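Local coordinates for protein endolysin (Clostridium phage phictp1, PDB 5A6S) that forms the truncated cell-wall-binding domain of a phage endolysin, which probably attaches the enzyme to the wall of its clostridial host, at residues D9-R14 / S63-T68; A16-D21 / T67-V72; I28-K33 / E50-Y55; N41-G46 / L73-N78. The protein carries 1 engineered substitution. All coordinates share one frame; numbering follows the deposited sequence.

Contact 1: D9-R14 / S63-T68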
loop_
_atom_site.group_PDB
_atom_site.type_symbol
_atom_site.label_atom_id
_atom_site.label_comp_id
_atom_site.label_asym_id
_atom_site.label_seq_id
_atom_site.Cartn_x
_atom_site.Cartn_y
_atom_site.Cartn_z
ATOM N N ASP B 9 -11.286 1.768 1.084
ATOM C CA ASP B 9 -10.336 2.471 1.969
ATOM C C ASP B 9 -9.634 1.500 2.883
ATOM O O ASP B 9 -10.284 0.658 3.528
ATOM C CB ASP B 9 -11.095 3.382 2.921
ATOM C CG ASP B 9 -11.500 4.696 2.349
ATOM O OD1 ASP B 9 -11.036 5.177 1.290
ATOM O OD2 ASP B 9 -12.308 5.326 3.066
ATOM N N GLY B 10 -8.352 1.664 3.070
ATOM C CA GLY B 10 -7.654 0.926 4.100
ATOM C C GLY B 10 -6.594 -0.001 3.514
ATOM O O GLY B 10 -6.017 0.278 2.400
ATOM N N ALA B 11 -6.321 -1.078 4.226
ATOM C CA ALA B 11 -5.183 -1.962 3.882
ATOM C C ALA B 11 -5.315 -2.561 2.503
ATOM O O ALA B 11 -4.336 -2.785 1.862
ATOM C CB ALA B 11 -5.002 -3.090 4.863
ATOM N N ASP B 12 -6.530 -2.898 2.074
ATOM C CA ASP B 12 -6.704 -3.511 0.735
ATOM C C ASP B 12 -6.230 -2.643 -0.477
ATOM O O ASP B 12 -5.931 -3.195 -1.513
ATOM C CB ASP B 12 -8.192 -3.879 0.533
ATOM C CG ASP B 12 -8.654 -4.968 1.523
ATOM O OD1 ASP B 12 -7.790 -5.810 1.972
ATOM O OD2 ASP B 12 -9.890 -4.944 1.840
ATOM N N GLN B 13 -6.238 -1.350 -0.334
ATOM C CA GLN B 13 -5.707 -0.439 -1.344
ATOM C C GLN B 13 -4.235 -0.850 -1.679
ATOM O O GLN B 13 -3.841 -0.828 -2.860
ATOM C CB GLN B 13 -5.824 0.965 -0.984
ATOM C CG GLN B 13 -5.280 1.880 -2.125
ATOM C CD GLN B 13 -5.368 3.345 -1.866
ATOM O OE1 GLN B 13 -5.576 3.780 -0.769
ATOM N NE2 GLN B 13 -5.130 4.112 -2.886
ATOM N N ARG B 14 -3.496 -1.300 -0.673
ATOM C CA ARG B 14 -2.063 -1.689 -0.842
ATOM C C ARG B 14 -1.989 -2.832 -1.809
ATOM O O ARG B 14 -1.220 -2.783 -2.777
ATOM C CB ARG B 14 -1.486 -2.133 0.472
ATOM C CG ARG B 14 -1.543 -1.056 1.582
ATOM C CD ARG B 14 -1.285 -1.749 2.908
ATOM N NE ARG B 14 -1.673 -0.895 4.049
ATOM C CZ ARG B 14 -1.787 -1.365 5.294
ATOM N NH1 ARG B 14 -1.491 -2.618 5.551
ATOM N NH2 ARG B 14 -2.137 -0.567 6.293
ATOM N N SER B 63 -9.445 -13.827 4.358
ATOM C CA SER B 63 -10.152 -13.483 5.595
ATOM C C SER B 63 -9.405 -12.475 6.462
ATOM O O SER B 63 -10.017 -11.926 7.398
ATOM C CB SER B 63 -10.455 -14.750 6.393
ATOM O OG SER B 63 -9.266 -15.210 6.910
ATOM N N THR B 64 -8.129 -12.165 6.157
ATOM C CA THR B 64 -7.448 -11.013 6.811
ATOM C C THR B 64 -6.703 -10.179 5.751
ATOM O O THR B 64 -6.592 -10.591 4.606
ATOM C CB THR B 64 -6.333 -11.442 7.781
ATOM O OG1 THR B 64 -5.223 -11.966 7.035
ATOM C CG2 THR B 64 -6.796 -12.532 8.719
ATOM N N ARG B 65 -6.229 -9.005 6.149
ATOM C CA ARG B 65 -5.567 -8.115 5.189
ATOM C C ARG B 65 -4.366 -8.834 4.603
ATOM O O ARG B 65 -4.006 -8.574 3.425
ATOM C CB ARG B 65 -5.197 -6.800 5.860
ATOM C CG ARG B 65 -4.121 -6.935 6.962
ATOM C CD ARG B 65 -3.989 -5.686 7.754
ATOM N NE ARG B 65 -5.304 -5.400 8.378
ATOM C CZ ARG B 65 -5.733 -4.207 8.732
ATOM N NH1 ARG B 65 -4.987 -3.107 8.587
ATOM N NH2 ARG B 65 -6.968 -4.081 9.247
ATOM N N TYR B 66 -3.742 -9.692 5.415
ATOM C CA TYR B 66 -2.566 -10.418 5.064
ATOM C C TYR B 66 -2.833 -11.521 4.064
ATOM O O TYR B 66 -2.057 -11.704 3.092
ATOM C CB TYR B 66 -1.832 -10.989 6.272
ATOM C CG TYR B 66 -1.578 -9.939 7.360
ATOM C CD1 TYR B 66 -0.660 -8.885 7.194
ATOM C CD2 TYR B 66 -2.265 -9.968 8.545
ATOM C CE1 TYR B 66 -0.449 -7.913 8.182
ATOM C CE2 TYR B 66 -2.063 -9.012 9.505
ATOM C CZ TYR B 66 -1.141 -8.007 9.328
ATOM O OH TYR B 66 -0.963 -7.134 10.331
ATOM N N THR B 67 -3.934 -12.255 4.242
ATOM C CA THR B 67 -4.224 -13.332 3.291
ATOM C C THR B 67 -4.784 -12.708 1.987
ATOM O O THR B 67 -4.631 -13.304 0.953
ATOM C CB THR B 67 -5.180 -14.416 3.895
ATOM O OG1 THR B 67 -6.373 -13.782 4.349
ATOM C CG2 THR B 67 -4.587 -15.136 5.032
ATOM N N THR B 68 -5.436 -11.554 2.038
ATOM C CA THR B 68 -5.847 -10.847 0.830
ATOM C C THR B 68 -4.599 -10.514 0.031
ATOM O O THR B 68 -4.529 -10.770 -1.153
ATOM C CB THR B 68 -6.647 -9.616 1.174
ATOM O OG1 THR B 68 -7.969 -10.019 1.672
ATOM C CG2 THR B 68 -6.804 -8.755 -0.003
HETATM O O HOH W 1 -4.958 -6.255 2.275
HETATM O O HOH W 2 -8.599 -7.965 3.330
#
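A11 and R65 make the close-packed part of this meeting of two helix starts. The methyl CB of A11 lies over one face of the R65 guanidinium, 3.7 Å from R65 NH1, and is also 3.8 Å from R65 CB. R65 reaches it because CG stands between its backbone N and carbonyl carbon (chi1 66°) and the chain bends again at chi3. The same A11 methyl lies over the centre of the R14 guanidinium and so touches both arginines, whose charged ends converge on D21 of the second subunit.

Each helix is entered here at its first turn, and the second is capped at its N-terminal end by a capping box: T64 OG1 accepts from T67 N (3.1 Å), while T64 N donates to T67 OG1 (3.0 Å).

The other side of the contact is looser and bridged by two waters. D12 crosses T68 at about a right angle, with D12 OD1 no nearer than 3.7 Å to T68 CG2. One water donates to both D12 OD1 and R65 O; the other donates to D12 OD1 and lies 2.7 Å from T68 OG1, a hydroxyl that G62 N also engages.

Contact 2: A16-D21 / T67-V72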
loop_
_atom_site.group_PDB
_atom_site.type_symbol
_atom_site.label_atom_id
_atom_site.label_comp_id
_atom_site.label_asym_id
_atom_site.label_seq_id
_atom_site.Cartn_x
_atom_site.Cartn_y
_atom_site.Cartn_z
ATOM N N ALA B 16 -4.364 -3.751 -3.862
ATOM C CA ALA B 16 -4.983 -3.409 -5.159
ATOM C C ALA B 16 -3.877 -2.764 -6.029
ATOM O O ALA B 16 -3.803 -3.058 -7.224
ATOM C CB ALA B 16 -6.146 -2.479 -5.007
ATOM N N GLU B 17 -3.051 -1.901 -5.437
ATOM C CA GLU B 17 -1.970 -1.264 -6.173
ATOM C C GLU B 17 -0.909 -2.242 -6.724
ATOM O O GLU B 17 -0.463 -2.009 -7.824
ATOM C CB GLU B 17 -1.306 -0.081 -5.378
ATOM C CG GLU B 17 -2.169 1.095 -4.932
ATOM C CD GLU B 17 -2.816 1.963 -6.037
ATOM O OE1 GLU B 17 -2.398 1.798 -7.215
ATOM O OE2 GLU B 17 -3.802 2.764 -5.779
ATOM N N TYR B 18 -0.506 -3.304 -6.009
ATOM C CA TYR B 18 0.329 -4.331 -6.570
ATOM C C TYR B 18 -0.345 -5.032 -7.753
ATOM O O TYR B 18 0.291 -5.267 -8.773
ATOM C CB TYR B 18 0.663 -5.410 -5.524
ATOM C CG TYR B 18 1.710 -4.973 -4.478
ATOM C CD1 TYR B 18 3.036 -4.782 -4.837
ATOM C CD2 TYR B 18 1.392 -4.888 -3.151
ATOM C CE1 TYR B 18 3.996 -4.346 -3.912
ATOM C CE2 TYR B 18 2.339 -4.523 -2.211
ATOM C CZ TYR B 18 3.644 -4.235 -2.597
ATOM O OH TYR B 18 4.542 -3.922 -1.654
ATOM N N LEU B 19 -1.629 -5.366 -7.612
ATOM C CA LEU B 19 -2.316 -5.969 -8.762
ATOM C C LEU B 19 -2.352 -5.022 -9.996
ATOM O O LEU B 19 -2.116 -5.450 -11.141
ATOM C CB LEU B 19 -3.727 -6.398 -8.339
ATOM C CG LEU B 19 -4.546 -7.143 -9.394
ATOM C CD1 LEU B 19 -3.840 -8.411 -9.816
ATOM C CD2 LEU B 19 -5.979 -7.432 -8.901
ATOM N N ALA B 20 -2.653 -3.756 -9.775
ATOM C CA ALA B 20 -2.681 -2.758 -10.860
ATOM C C ALA B 20 -1.279 -2.538 -11.498
ATOM O O ALA B 20 -1.122 -2.265 -12.705
ATOM C CB ALA B 20 -3.219 -1.490 -10.307
ATOM N N ASP B 21 -0.236 -2.681 -10.685
ATOM C CA ASP B 21 1.086 -2.599 -11.276
ATOM C C ASP B 21 1.265 -3.776 -12.245
ATOM O O ASP B 21 1.863 -3.639 -13.322
ATOM C CB ASP B 21 2.151 -2.671 -10.195
ATOM C CG ASP B 21 2.277 -1.414 -9.402
ATOM O OD1 ASP B 21 1.819 -0.310 -9.810
ATOM O OD2 ASP B 21 3.015 -1.451 -8.368
ATOM N N THR B 67 -3.934 -12.255 4.242
ATOM C CA THR B 67 -4.224 -13.332 3.291
ATOM C C THR B 67 -4.784 -12.708 1.987
ATOM O O THR B 67 -4.631 -13.304 0.953
ATOM C CB THR B 67 -5.180 -14.416 3.895
ATOM O OG1 THR B 67 -6.373 -13.782 4.349
ATOM C CG2 THR B 67 -4.587 -15.136 5.032
ATOM N N THR B 68 -5.436 -11.554 2.038
ATOM C CA THR B 68 -5.847 -10.847 0.830
ATOM C C THR B 68 -4.599 -10.514 0.031
ATOM O O THR B 68 -4.529 -10.770 -1.153
ATOM C CB THR B 68 -6.647 -9.616 1.174
ATOM O OG1 THR B 68 -7.969 -10.019 1.672
ATOM C CG2 THR B 68 -6.804 -8.755 -0.003
ATOM N N MET B 69 -3.571 -10.034 0.718
ATOM C CA MET B 69 -2.330 -9.693 -0.001
ATOM C C MET B 69 -1.708 -10.926 -0.583
ATOM O O MET B 69 -1.196 -10.874 -1.727
ATOM C CB MET B 69 -1.357 -8.955 0.903
ATOM C CG MET B 69 -0.103 -8.432 0.126
ATOM S SD MET B 69 -0.426 -7.070 -0.965
ATOM C CE MET B 69 -0.244 -7.923 -2.528
ATOM N N GLN B 70 -1.678 -12.037 0.164
ATOM C CA GLN B 70 -1.107 -13.279 -0.346
ATOM C C GLN B 70 -1.842 -13.757 -1.589
ATOM O O GLN B 70 -1.242 -14.223 -2.539
ATOM C CB GLN B 70 -1.055 -14.384 0.740
ATOM C CG GLN B 70 -0.276 -15.634 0.333
ATOM C CD GLN B 70 1.171 -15.335 -0.000
ATOM O OE1 GLN B 70 1.644 -15.417 -1.160
ATOM N NE2 GLN B 70 1.904 -15.055 1.011
ATOM N N ALA B 71 -3.145 -13.728 -1.540
ATOM C CA ALA B 71 -3.946 -14.141 -2.691
ATOM C C ALA B 71 -3.656 -13.252 -3.922
ATOM O O ALA B 71 -3.671 -13.722 -5.042
ATOM C CB ALA B 71 -5.407 -14.043 -2.302
ATOM N N VAL B 72 -3.475 -11.946 -3.723
ATOM C CA VAL B 72 -3.090 -11.090 -4.828
ATOM C C VAL B 72 -1.677 -11.448 -5.337
ATOM O O VAL B 72 -1.483 -11.569 -6.549
ATOM C CB VAL B 72 -3.186 -9.611 -4.483
ATOM C CG1 VAL B 72 -2.376 -8.750 -5.447
ATOM C CG2 VAL B 72 -4.610 -9.142 -4.421
#
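Y18 and M69 supply the sulfur-aromatic part of this helix-to-helix contact. The two side chains cross at about a right angle, and M69 SD lies 4.7 Å from the centroid of the Y18 ring, 65° off the ring normal, an oblique Met-aromatic contact. The sulfur is 3.6 Å from Y18 CD2. M69 CG is anti to the backbone N (chi1 -173°), and the chain then bends at chi2 and chi3, placing SD and CE beside the tyrosine.

Apolar contact continues from the terminal methyl: M69 CE is 3.5 Å from Y18 CD2 and also touches Y18 CB, meeting the root of the side chain as well as its ring. The second apolar pair is L19 with V72, where V72 CG1 comes to 4.0 Å from L19 CB at the closest backbone approach of the two segments.

Both helices belong to one layer on the parallel sheet, helix 11-23 being the connection of the beta-alpha-beta crossover that joins strand 3-7 to strand 27-29. L19 and V72 also touch the sheet, at V45 and I60. No hydrogen bond passes between the two segments, whose polar contacts point elsewhere.

The second subunit, another copy of this protein, meets the same residues: Y18 packs on its M69, and M69 on its Y18. R14 of that subunit also makes a cation-pi contact with Y18.

Contact 3: I28-K33 / E50-Y55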
loop_
_atom_site.group_PDB
_atom_site.type_symbol
_atom_site.label_atom_id
_atom_site.label_comp_id
_atom_site.label_asym_id
_atom_site.label_seq_id
_atom_site.Cartn_x
_atom_site.Cartn_y
_atom_site.Cartn_z
ATOM N N ILE B 28 -9.428 2.173 -8.592
ATOM C CA ILE B 28 -10.420 3.125 -8.205
ATOM C C ILE B 28 -10.932 2.750 -6.802
ATOM O O ILE B 28 -11.145 1.556 -6.496
ATOM C CB ILE B 28 -11.581 3.178 -9.248
ATOM C CG1 ILE B 28 -12.582 4.274 -8.898
ATOM C CG2 ILE B 28 -12.198 1.808 -9.293
ATOM C CD1 ILE B 28 -13.596 4.719 -9.991
ATOM N N ASN B 29 -11.118 3.785 -5.991
ATOM C CA ASN B 29 -11.766 3.686 -4.685
ATOM C C ASN B 29 -13.262 3.357 -4.904
ATOM O O ASN B 29 -13.937 4.090 -5.586
ATOM C CB ASN B 29 -11.594 4.947 -3.894
ATOM C CG ASN B 29 -11.946 4.763 -2.401
ATOM O OD1 ASN B 29 -13.007 4.162 -2.036
ATOM N ND2 ASN B 29 -11.078 5.283 -1.557
ATOM N N ASN B 30 -13.671 2.215 -4.392
ATOM C CA ASN B 30 -15.082 1.779 -4.307
ATOM C C ASN B 30 -16.106 2.810 -3.856
ATOM O O ASN B 30 -17.251 2.708 -4.276
ATOM C CB ASN B 30 -15.218 0.544 -3.394
ATOM C CG ASN B 30 -16.529 -0.298 -3.670
ATOM O OD1 ASN B 30 -17.098 -0.347 -4.778
ATOM N ND2 ASN B 30 -16.957 -0.991 -2.647
ATOM N N ALA B 31 -15.719 3.802 -3.079
ATOM C CA ALA B 31 -16.635 4.889 -2.688
ATOM C C ALA B 31 -16.976 5.846 -3.828
ATOM O O ALA B 31 -17.943 6.605 -3.737
ATOM C CB ALA B 31 -16.070 5.662 -1.514
ATOM N N ARG B 32 -16.253 5.767 -4.952
ATOM C CA ARG B 32 -16.444 6.676 -6.011
ATOM C C ARG B 32 -17.556 6.164 -6.914
ATOM O O ARG B 32 -17.570 5.008 -7.318
ATOM C CB ARG B 32 -15.149 6.890 -6.834
ATOM C CG ARG B 32 -14.090 7.658 -6.080
ATOM C CD ARG B 32 -12.716 7.513 -6.803
ATOM N NE ARG B 32 -11.691 7.951 -5.949
ATOM C CZ ARG B 32 -10.435 7.532 -6.040
ATOM N NH1 ARG B 32 -10.046 6.733 -7.016
ATOM N NH2 ARG B 32 -9.582 7.936 -5.147
ATOM N N LYS B 33 -18.496 7.052 -7.209
ATOM C CA LYS B 33 -19.660 6.674 -8.033
ATOM C C LYS B 33 -19.229 6.682 -9.522
ATOM O O LYS B 33 -19.051 7.723 -10.122
ATOM C CB LYS B 33 -20.812 7.633 -7.761
ATOM C CG LYS B 33 -22.150 7.106 -8.254
ATOM C CD LYS B 33 -23.205 8.227 -8.352
ATOM C CE LYS B 33 -23.323 8.813 -9.772
ATOM N NZ LYS B 33 -24.135 7.930 -10.663
ATOM N N GLU B 50 -20.660 -8.507 -2.542
ATOM C CA GLU B 50 -21.820 -7.609 -2.446
ATOM C C GLU B 50 -21.431 -6.177 -2.183
ATOM O O GLU B 50 -22.271 -5.255 -2.263
ATOM C CB GLU B 50 -22.751 -8.063 -1.299
ATOM C CG GLU B 50 -23.387 -9.422 -1.524
ATOM C CD GLU B 50 -22.463 -10.555 -1.165
ATOM O OE1 GLU B 50 -21.469 -10.301 -0.454
ATOM O OE2 GLU B 50 -22.699 -11.676 -1.626
ATOM N N GLN B 51 -20.171 -5.919 -1.811
ATOM C CA GLN B 51 -19.792 -4.537 -1.587
ATOM C C GLN B 51 -19.493 -3.820 -2.886
ATOM O O GLN B 51 -19.269 -2.624 -2.850
ATOM C CB GLN B 51 -18.515 -4.434 -0.758
ATOM C CG GLN B 51 -18.511 -5.178 0.547
ATOM C CD GLN B 51 -17.136 -5.044 1.209
ATOM O OE1 GLN B 51 -16.306 -5.923 1.103
ATOM N NE2 GLN B 51 -16.871 -3.892 1.775
ATOM N N TYR B 52 -19.423 -4.563 -3.995
ATOM C CA TYR B 52 -18.885 -4.055 -5.261
ATOM C C TYR B 52 -19.914 -3.971 -6.363
ATOM O O TYR B 52 -20.932 -4.596 -6.272
ATOM C CB TYR B 52 -17.765 -4.955 -5.718
ATOM C CG TYR B 52 -16.591 -4.911 -4.780
ATOM C CD1 TYR B 52 -15.751 -3.794 -4.726
ATOM C CD2 TYR B 52 -16.305 -5.985 -3.942
ATOM C CE1 TYR B 52 -14.681 -3.772 -3.859
ATOM C CE2 TYR B 52 -15.242 -5.945 -3.067
ATOM C CZ TYR B 52 -14.423 -4.835 -3.037
ATOM O OH TYR B 52 -13.312 -4.816 -2.221
ATOM N N THR B 53 -19.630 -3.155 -7.366
ATOM C CA THR B 53 -20.384 -3.113 -8.603
ATOM C C THR B 53 -20.833 -4.491 -9.137
ATOM O O THR B 53 -20.094 -5.522 -9.065
ATOM C CB THR B 53 -19.634 -2.290 -9.700
ATOM O OG1 THR B 53 -20.418 -2.295 -10.920
ATOM C CG2 THR B 53 -18.243 -2.931 -10.059
ATOM N N SER B 54 -22.074 -4.546 -9.697
ATOM C CA SER B 54 -22.551 -5.781 -10.318
ATOM C C SER B 54 -21.697 -6.188 -11.487
ATOM O O SER B 54 -21.707 -7.346 -11.881
ATOM C CB SER B 54 -24.007 -5.697 -10.825
ATOM O OG SER B 54 -24.155 -4.707 -11.828
ATOM N N TYR B 55 -20.963 -5.219 -12.046
ATOM C CA TYR B 55 -19.995 -5.470 -13.149
ATOM C C TYR B 55 -18.690 -6.223 -12.752
ATOM O O TYR B 55 -17.826 -6.466 -13.613
ATOM C CB TYR B 55 -19.636 -4.126 -13.828
ATOM C CG TYR B 55 -20.762 -3.571 -14.673
ATOM C CD1 TYR B 55 -21.173 -4.243 -15.825
ATOM C CD2 TYR B 55 -21.423 -2.385 -14.315
ATOM C CE1 TYR B 55 -22.239 -3.766 -16.602
ATOM C CE2 TYR B 55 -22.467 -1.885 -15.102
ATOM C CZ TYR B 55 -22.864 -2.574 -16.238
ATOM O OH TYR B 55 -23.905 -2.076 -16.987
HETATM O O HOH W 3 -17.415 -1.461 -7.221
#
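N30 reaches across to the backbone of Q51 from a type I turn, N29 to R32, at the end of strand 27-29, outermost in this chain's parallel sheet. Its amide does nearly all the work. N30 ND2 donates to Q51 O at 2.8 Å, almost perfectly straight (N-H...O 177°); the acceptor lies in the plane of the amide, whereas seen from Q51 the nitrogen stands well above the carbonyl plane. The other half of the amide is tied through a water, which donates to N30 OD1 (2.7 Å) and accepts from T53 N. Beside these bonds the amide crosses the Y52 side chain, with N30 ND2 3.7 Å from Y52 CD1 and the two planes 33° apart.

Further out, N8 OD1 accepts a second bond from N30 ND2, and the Y52 hydroxyl is hydrogen-bonded to G46 O, so both flat groups are held at their polar ends. The turn that carries N30 is also an Asx turn, N29 OD1 accepting from A31 N at 2.9 Å, together with the backbone bond from R32 N to N29 O. On the facing loop, an ST turn begins at T53: Y55 N donates to T53 OG1 over 3.2 Å.

Contact 4: N41-G46 / L73-N78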
loop_
_atom_site.group_PDB
_atom_site.type_symbol
_atom_site.label_atom_id
_atom_site.label_comp_id
_atom_site.label_asym_id
_atom_site.label_seq_id
_atom_site.Cartn_x
_atom_site.Cartn_y
_atom_site.Cartn_z
ATOM N N ASN B 41 -12.499 -6.178 -17.700
ATOM C CA ASN B 41 -12.184 -6.936 -16.481
ATOM C C ASN B 41 -12.146 -5.997 -15.269
ATOM O O ASN B 41 -11.296 -5.089 -15.141
ATOM C CB ASN B 41 -10.855 -7.709 -16.601
ATOM C CG ASN B 41 -10.740 -8.548 -17.882
ATOM O OD1 ASN B 41 -10.010 -8.196 -18.804
ATOM N ND2 ASN B 41 -11.408 -9.663 -17.916
ATOM N N VAL B 42 -13.112 -6.187 -14.379
ATOM C CA VAL B 42 -13.214 -5.445 -13.129
ATOM C C VAL B 42 -12.807 -6.377 -11.972
ATOM O O VAL B 42 -13.489 -7.350 -11.651
ATOM C CB VAL B 42 -14.640 -4.978 -12.897
ATOM C CG1 VAL B 42 -14.758 -4.334 -11.522
ATOM C CG2 VAL B 42 -14.987 -3.987 -13.994
ATOM N N TYR B 43 -11.631 -6.119 -11.436
ATOM C CA TYR B 43 -11.106 -6.852 -10.326
ATOM C C TYR B 43 -11.449 -6.071 -9.076
ATOM O O TYR B 43 -11.425 -4.829 -9.060
ATOM C CB TYR B 43 -9.602 -6.939 -10.450
ATOM C CG TYR B 43 -9.088 -7.838 -11.489
ATOM C CD1 TYR B 43 -8.940 -7.401 -12.791
ATOM C CD2 TYR B 43 -8.739 -9.139 -11.195
ATOM C CE1 TYR B 43 -8.401 -8.225 -13.746
ATOM C CE2 TYR B 43 -8.207 -9.965 -12.156
ATOM C CZ TYR B 43 -8.042 -9.474 -13.429
ATOM O OH TYR B 43 -7.556 -10.268 -14.382
ATOM N N ALA B 44 -11.828 -6.808 -8.045
ATOM C CA ALA B 44 -11.981 -6.239 -6.707
ATOM C C ALA B 44 -11.010 -6.928 -5.801
ATOM O O ALA B 44 -10.859 -8.143 -5.887
ATOM C CB ALA B 44 -13.376 -6.491 -6.157
ATOM N N VAL B 45 -10.466 -6.166 -4.833
ATOM C CA VAL B 45 -9.512 -6.683 -3.899
ATOM C C VAL B 45 -10.011 -6.477 -2.444
ATOM O O VAL B 45 -10.198 -5.343 -1.996
ATOM C CB VAL B 45 -8.086 -6.095 -4.099
ATOM C CG1 VAL B 45 -7.168 -6.561 -2.974
ATOM C CG2 VAL B 45 -7.490 -6.579 -5.427
ATOM N N GLY B 46 -10.166 -7.593 -1.728
ATOM C CA GLY B 46 -10.601 -7.553 -0.367
ATOM C C GLY B 46 -12.115 -7.585 -0.229
ATOM O O GLY B 46 -12.819 -7.113 -1.095
ATOM N N LEU B 73 -0.697 -11.710 -4.469
ATOM C CA LEU B 73 0.584 -12.116 -5.007
ATOM C C LEU B 73 0.520 -13.460 -5.721
ATOM O O LEU B 73 1.189 -13.650 -6.735
ATOM C CB LEU B 73 1.634 -12.208 -3.898
ATOM C CG LEU B 73 1.950 -10.948 -3.140
ATOM C CD1 LEU B 73 2.867 -11.233 -1.967
ATOM C CD2 LEU B 73 2.583 -9.942 -4.109
ATOM N N ASP B 74 -0.276 -14.392 -5.222
ATOM C CA ASP B 74 -0.434 -15.692 -5.887
ATOM C C ASP B 74 -1.109 -15.515 -7.275
ATOM O O ASP B 74 -0.754 -16.209 -8.246
ATOM C CB ASP B 74 -1.304 -16.621 -5.036
ATOM C CG ASP B 74 -0.617 -17.129 -3.802
ATOM O OD1 ASP B 74 0.599 -16.947 -3.615
ATOM O OD2 ASP B 74 -1.318 -17.742 -2.948
ATOM N N TYR B 75 -2.077 -14.602 -7.376
ATOM C CA TYR B 75 -2.757 -14.345 -8.668
ATOM C C TYR B 75 -1.698 -13.810 -9.649
ATOM O O TYR B 75 -1.603 -14.267 -10.784
ATOM C CB TYR B 75 -3.854 -13.332 -8.502
ATOM C CG TYR B 75 -4.690 -13.142 -9.739
ATOM C CD1 TYR B 75 -4.348 -12.209 -10.698
ATOM C CD2 TYR B 75 -5.825 -13.924 -9.959
ATOM C CE1 TYR B 75 -5.082 -12.070 -11.875
ATOM C CE2 TYR B 75 -6.596 -13.755 -11.100
ATOM C CZ TYR B 75 -6.193 -12.870 -12.069
ATOM O OH TYR B 75 -6.957 -12.700 -13.193
ATOM N N ILE B 76 -0.913 -12.828 -9.185
ATOM C CA ILE B 76 0.170 -12.236 -9.961
ATOM C C ILE B 76 1.138 -13.358 -10.424
ATOM O O ILE B 76 1.407 -13.489 -11.621
ATOM C CB ILE B 76 0.847 -11.119 -9.140
ATOM C CG1 ILE B 76 -0.101 -9.909 -8.995
ATOM C CG2 ILE B 76 2.147 -10.663 -9.770
ATOM C CD1 ILE B 76 0.401 -8.830 -8.059
ATOM N N LYS B 77 1.635 -14.186 -9.517
ATOM C CA LYS B 77 2.543 -15.287 -9.877
ATOM C C LYS B 77 1.968 -16.172 -11.002
ATOM O O LYS B 77 2.662 -16.492 -11.930
ATOM C CB LYS B 77 2.850 -16.213 -8.677
ATOM C CG LYS B 77 3.828 -15.748 -7.580
ATOM C CD LYS B 77 3.457 -16.365 -6.176
ATOM C CE LYS B 77 4.444 -16.164 -4.998
ATOM N NZ LYS B 77 4.696 -14.752 -4.507
ATOM N N ASN B 78 0.714 -16.593 -10.897
ATOM C CA ASN B 78 0.136 -17.560 -11.829
ATOM C C ASN B 78 -0.310 -16.905 -13.113
ATOM O O ASN B 78 -0.892 -17.569 -13.937
ATOM C CB ASN B 78 -1.055 -18.321 -11.214
ATOM C CG ASN B 78 -0.661 -19.135 -9.993
ATOM O OD1 ASN B 78 -1.372 -19.150 -8.971
ATOM N ND2 ASN B 78 0.493 -19.798 -10.074
#
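Y43 and Y75 bury nearly equal areas and make this contact between them, one reaching from strand 41-45 and the other from helix 65-77. Their hydroxyls meet in a hydrogen bond, Y43 OH to Y75 OH at 2.8 Å, in which either could be the donor. The hydrogen bond is accompanied by carbon contact between the rings. Y75 OH lies in the plane of the Y43 ring, at its edge, and so touches ring carbon as well as oxygen: it is 3.2 Å from Y43 CE2. Behind the hydroxyl, Y75 CZ comes to 3.5 Å from Y43 CE2.

The side chains cross at about a right angle. Their ring planes are turned 79° against each other with centroids 5.5 Å apart. The first torsion of Y75 sends CG anti to the backbone nitrogen (chi1 -173°), which extends the phenol from the helix toward the strand; Y43 instead has CG beside its own nitrogen and leans out from the sheet to meet it.

Around the pair, Y43 is flanked by N3 of the neighbouring strand 3-7, by T58 of strand 58-60 and by L23 near the end of helix 11-23. Y75 rests on L19 of that helix and on I60 of strand 58-60, so the pair lies among both helices, strand 3-7 and the outer strand 58-60.

In the fold
From the N terminus, the chain passes from strand 3-7 into helix 11-23, whose first turn is joined by contact 1 to the start of helix 65-77, closing a loop of 48 residues. Contact 2 closes a slightly shorter one a turn or so further along the same helix pair, and its second segment shares T67 and T68 with contact 1. Nested inside both is contact 3, which ties the turn after strand 27-29 to the loop preceding strand 58-60. Contact 4 crosses all three, linking central strand 41-45 to the end of the last helix. Contacts 1 and 3 touch through D9 and N29, and contacts 3 and 4 through Y52 and G46.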